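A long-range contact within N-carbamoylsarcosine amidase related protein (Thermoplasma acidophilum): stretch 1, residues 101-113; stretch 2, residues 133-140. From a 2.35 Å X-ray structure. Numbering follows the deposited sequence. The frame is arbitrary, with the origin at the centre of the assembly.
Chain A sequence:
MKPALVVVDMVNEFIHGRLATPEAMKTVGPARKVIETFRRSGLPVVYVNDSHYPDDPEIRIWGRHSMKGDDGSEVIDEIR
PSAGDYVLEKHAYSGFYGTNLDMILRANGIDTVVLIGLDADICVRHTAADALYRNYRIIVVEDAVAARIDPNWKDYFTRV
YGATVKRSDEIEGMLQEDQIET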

# COMPACT_ATOMS: atom_id res chain seq x y z
N LEU A 101 -7.91 -4.64 -6.29
CA LEU A 101 -8.74 -5.70 -5.76
C LEU A 101 -9.40 -5.24 -4.48
O LEU A 101 -10.58 -5.45 -4.28
N ASP A 102 -8.64 -4.60 -3.61
CA ASP A 102 -9.18 -4.24 -2.32
C ASP A 102 -10.31 -3.24 -2.52
O ASP A 102 -11.33 -3.30 -1.85
N MSE A 103 -10.16 -2.35 -3.49
CA MSE A 103 -11.19 -1.36 -3.76
C MSE A 103 -12.53 -2.02 -4.08
O MSE A 103 -13.57 -1.64 -3.54
N ILE A 104 -12.48 -3.02 -4.93
CA ILE A 104 -13.68 -3.68 -5.42
C ILE A 104 -14.37 -4.40 -4.27
O ILE A 104 -15.62 -4.36 -4.15
N LEU A 105 -13.56 -5.08 -3.44
CA LEU A 105 -14.07 -5.78 -2.26
C LEU A 105 -14.70 -4.79 -1.27
O LEU A 105 -15.74 -5.04 -0.69
N ARG A 106 -14.04 -3.67 -1.04
CA ARG A 106 -14.61 -2.71 -0.12
C ARG A 106 -15.86 -2.06 -0.70
O ARG A 106 -16.81 -1.86 0.03
N ALA A 107 -15.86 -1.76 -2.00
CA ALA A 107 -17.03 -1.10 -2.61
C ALA A 107 -18.27 -1.98 -2.56
O ALA A 107 -19.39 -1.49 -2.59
N ASN A 108 -18.08 -3.29 -2.53
CA ASN A 108 -19.23 -4.21 -2.49
C ASN A 108 -19.42 -4.75 -1.05
O ASN A 108 -20.04 -5.76 -0.85
N GLY A 109 -18.88 -4.04 -0.05
CA GLY A 109 -19.09 -4.37 1.37
C GLY A 109 -18.59 -5.73 1.85
O GLY A 109 -19.05 -6.24 2.89
N ILE A 110 -17.62 -6.31 1.13
CA ILE A 110 -17.20 -7.71 1.31
C ILE A 110 -16.46 -7.95 2.62
O ILE A 110 -15.67 -7.12 3.04
N ASP A 111 -16.71 -9.09 3.26
CA ASP A 111 -15.99 -9.45 4.48
C ASP A 111 -15.32 -10.84 4.43
O ASP A 111 -14.59 -11.22 5.34
N THR A 112 -15.54 -11.58 3.34
CA THR A 112 -14.99 -12.91 3.18
C THR A 112 -14.57 -13.08 1.74
O THR A 112 -15.34 -12.73 0.83
N VAL A 113 -13.37 -13.60 1.52
CA VAL A 113 -12.94 -13.94 0.17
C VAL A 113 -12.98 -15.42 -0.01
O VAL A 113 -12.56 -16.18 0.86
N TYR A 133 -4.16 -9.82 6.21
CA TYR A 133 -3.70 -8.49 6.64
C TYR A 133 -4.83 -7.44 6.56
O TYR A 133 -4.90 -6.52 7.38
N ARG A 134 -5.66 -7.55 5.55
CA ARG A 134 -6.75 -6.61 5.34
C ARG A 134 -8.06 -7.07 6.01
O ARG A 134 -9.13 -6.60 5.64
N ASN A 135 -7.98 -8.01 6.96
CA ASN A 135 -9.11 -8.37 7.82
C ASN A 135 -10.31 -9.04 7.14
O ASN A 135 -11.41 -9.03 7.68
N TYR A 136 -10.10 -9.61 5.96
CA TYR A 136 -11.07 -10.52 5.36
C TYR A 136 -11.01 -11.89 6.04
O TYR A 136 -9.95 -12.31 6.52
N ARG A 137 -12.15 -12.58 6.08
CA ARG A 137 -12.14 -14.03 6.35
C ARG A 137 -11.86 -14.74 5.04
O ARG A 137 -12.11 -14.19 3.95
N ILE A 138 -11.34 -15.97 5.15
CA ILE A 138 -10.85 -16.69 4.00
C ILE A 138 -11.44 -18.08 3.87
O ILE A 138 -11.44 -18.84 4.84
N ILE A 139 -11.90 -18.41 2.66
CA ILE A 139 -12.37 -19.73 2.32
C ILE A 139 -11.63 -20.14 1.08
O ILE A 139 -11.44 -19.32 0.18
N VAL A 140 -11.20 -21.39 1.04
CA VAL A 140 -10.55 -21.98 -0.12
C VAL A 140 -11.32 -23.23 -0.59
O VAL A 140 -11.68 -24.07 0.20

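Stretch 1 meets stretch 2 through its helix, residues 101-107, the end of the loop that follows, and the strand beginning at Thr112. Much of the packing centres on Tyr136, which lies in the loop just before the strand of stretch 2 and has the largest area covered by the other stretch. Its chi1 is m and its CA-to-CB bond points sideways, but the long side chain brings its hydroxyl up against the helix.

Leu101 points sideways and makes no contact, so the helical side of the interface begins at Asp102. This residue points toward stretch 2 with chi1 t, and its carboxylate accepts a hydrogen bond from the tyrosine, Tyr136 OH to Asp102 OD1, at 2.8 Å. The other carboxylate oxygen faces along the helix: Arg106 NE donates to Asp102 OD2 at 3.1 Å, a salt bridge across one helical turn. An acid suits this position because it can serve both a phenol and a guanidinium. Arg134, chi1 m, also points toward the helix, and its CD lies 3.8 Å from Asp102 OD1. Its charge is nearby but beyond salt-bridge range, with Arg134 NE 4.5 Å from Asp102 OD1.

Met103, present as selenomethionine, points away, and Ile104, though sideways at CB, leads away at its end; neither touches stretch 2. Leu105 points toward it in the m, t rotamer, which places a methyl over one face of the tyrosine ring. Leu105 CD1 is 4.0 Å from the ring centroid of Tyr136 and 3.6 Å from Tyr136 CZ, a CH-pi contact for which a branched aliphatic chain is well suited. Arg106, chi1 m, adds a smaller contact, its CG 3.8 Å from Tyr136 OH.

Ala107, Asn108 and Gly109 are out of reach as the chain leaves the helix. Asn108, chi1 m, turns back on its own stretch, with Asn108 ND2 donating to Ile104 O at 2.7 Å. Gly109 adopts a positive phi, a conformation that favours glycine.

Ile110, m at both chi angles, sets its CG2 4.2 Å from Tyr136 CE1, while its carbonyl oxygen lies at the ring's edge. Asp111 points away with chi1 p, so it meets stretch 2 through its backbone: Arg137 N donates to Asp111 O at 2.9 Å. Its carboxylate instead accepts from the next residue, Thr112 OG1 to Asp111 OD1, at 3.0 Å.

From here the strands run parallel, and side chains alternate between the faces of the sheet. Thr112, chi1 m, shares a face with Arg137. Its OG1 is 3.8 Å from Arg137 CB and its CG2 3.8 Å from Ile139 CD1, so this beta-branched residue combines a polar bond to Asp111 with apolar packing. The end of Arg137, m throughout chi1 to chi3, leads away. Val113, chi1 m, shares the other face with Ile138: Val113 CG2 lies 4.1 Å from Ile138 CG1, and Val113 CG1 4.2 Å from Tyr136 CG. Its compact branches thus reach both neighbours.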

# COMPACT_ATOMS: atom_id res chain seq x y z
CB LEU A 101 -7.93 -6.98 -5.52
CG LEU A 101 -8.65 -8.16 -4.89
CD1 LEU A 101 -9.85 -8.59 -5.71
CD2 LEU A 101 -7.63 -9.30 -4.73
CB ASP A 102 -8.08 -3.70 -1.41
CG ASP A 102 -8.56 -3.49 -0.00
OD1 ASP A 102 -9.11 -4.46 0.57
OD2 ASP A 102 -8.43 -2.36 0.50
CB MSE A 103 -10.78 -0.48 -4.93
CG MSE A 103 -9.60 0.41 -4.64
SE MSE A 103 -9.29 1.77 -6.05
CE MSE A 103 -11.01 2.80 -5.81
CB ILE A 104 -13.36 -4.73 -6.47
CG1 ILE A 104 -12.83 -4.06 -7.72
CG2 ILE A 104 -14.60 -5.58 -6.83
CD1 ILE A 104 -12.02 -5.04 -8.60
CB LEU A 105 -12.94 -6.55 -1.58
CG LEU A 105 -12.21 -7.63 -2.39
CD1 LEU A 105 -11.11 -8.33 -1.53
CD2 LEU A 105 -13.21 -8.61 -2.93
CB ARG A 106 -13.62 -1.63 0.25
CG ARG A 106 -12.50 -2.15 1.13
CD ARG A 106 -12.09 -1.11 2.11
NE ARG A 106 -10.65 -0.96 2.15
CZ ARG A 106 -10.03 -0.18 3.02
NH1 ARG A 106 -10.72 0.50 3.92
NH2 ARG A 106 -8.71 -0.11 2.99
CB ALA A 107 -16.75 -0.68 -4.04
CB ASN A 108 -19.07 -5.34 -3.53
CG ASN A 108 -19.09 -4.83 -5.02
OD1 ASN A 108 -20.11 -4.93 -5.73
ND2 ASN A 108 -17.97 -4.33 -5.50
CB ILE A 110 -16.29 -8.18 0.17
CG1 ILE A 110 -17.05 -8.14 -1.15
CG2 ILE A 110 -15.77 -9.58 0.43
CD1 ILE A 110 -18.40 -8.84 -1.14
CB ASP A 111 -16.93 -9.36 5.69
CG ASP A 111 -18.07 -10.37 5.61
OD1 ASP A 111 -18.05 -11.21 4.70
OD2 ASP A 111 -18.98 -10.30 6.46
CB THR A 112 -16.03 -13.97 3.51
OG1 THR A 112 -16.52 -13.74 4.83
CG2 THR A 112 -15.43 -15.42 3.45
CB VAL A 113 -11.50 -13.40 -0.17
CG1 VAL A 113 -11.54 -11.85 -0.27
CG2 VAL A 113 -10.48 -13.88 0.82
CB TYR A 133 -2.58 -8.01 5.74
CG TYR A 133 -1.33 -8.90 5.62
CD1 TYR A 133 -1.16 -10.06 6.37
CD2 TYR A 133 -0.30 -8.52 4.77
CE1 TYR A 133 -0.03 -10.82 6.26
CE2 TYR A 133 0.85 -9.27 4.66
CZ TYR A 133 0.98 -10.42 5.40
OH TYR A 133 2.09 -11.19 5.29
CB ARG A 134 -6.97 -6.44 3.83
CG ARG A 134 -5.89 -5.64 3.16
CD ARG A 134 -5.81 -5.92 1.68
NE ARG A 134 -4.70 -5.16 1.14
CZ ARG A 134 -3.43 -5.52 1.19
NH1 ARG A 134 -3.05 -6.67 1.74
NH2 ARG A 134 -2.51 -4.69 0.71
CB ASN A 135 -9.59 -7.12 8.60
CG ASN A 135 -10.21 -7.45 9.97
OD1 ASN A 135 -9.72 -8.31 10.72
ND2 ASN A 135 -11.30 -6.74 10.31
CB TYR A 136 -10.78 -10.71 3.87
CG TYR A 136 -10.94 -9.43 3.11
CD1 TYR A 136 -12.21 -8.96 2.79
CD2 TYR A 136 -9.85 -8.65 2.78
CE1 TYR A 136 -12.39 -7.77 2.13
CE2 TYR A 136 -10.02 -7.42 2.13
CZ TYR A 136 -11.29 -7.00 1.80
OH TYR A 136 -11.48 -5.81 1.15
CB ARG A 137 -13.46 -14.53 6.92
CG ARG A 137 -13.83 -13.94 8.29
CD ARG A 137 -12.90 -14.42 9.43
NE ARG A 137 -12.76 -15.89 9.50
CZ ARG A 137 -13.72 -16.77 9.83
NH1 ARG A 137 -14.95 -16.36 10.14
NH2 ARG A 137 -13.45 -18.08 9.87
CB ILE A 138 -9.31 -16.83 4.04
CG1 ILE A 138 -8.63 -15.43 4.10
CG2 ILE A 138 -8.83 -17.65 2.81
CD1 ILE A 138 -7.14 -15.39 4.62
CB ILE A 139 -13.91 -19.70 2.00
CG1 ILE A 139 -14.71 -19.27 3.25
CG2 ILE A 139 -14.41 -21.05 1.44
CD1 ILE A 139 -16.22 -19.10 3.00
CB VAL A 140 -9.12 -22.38 0.23
CG1 VAL A 140 -8.36 -22.83 -1.03
CG2 VAL A 140 -8.41 -21.22 0.89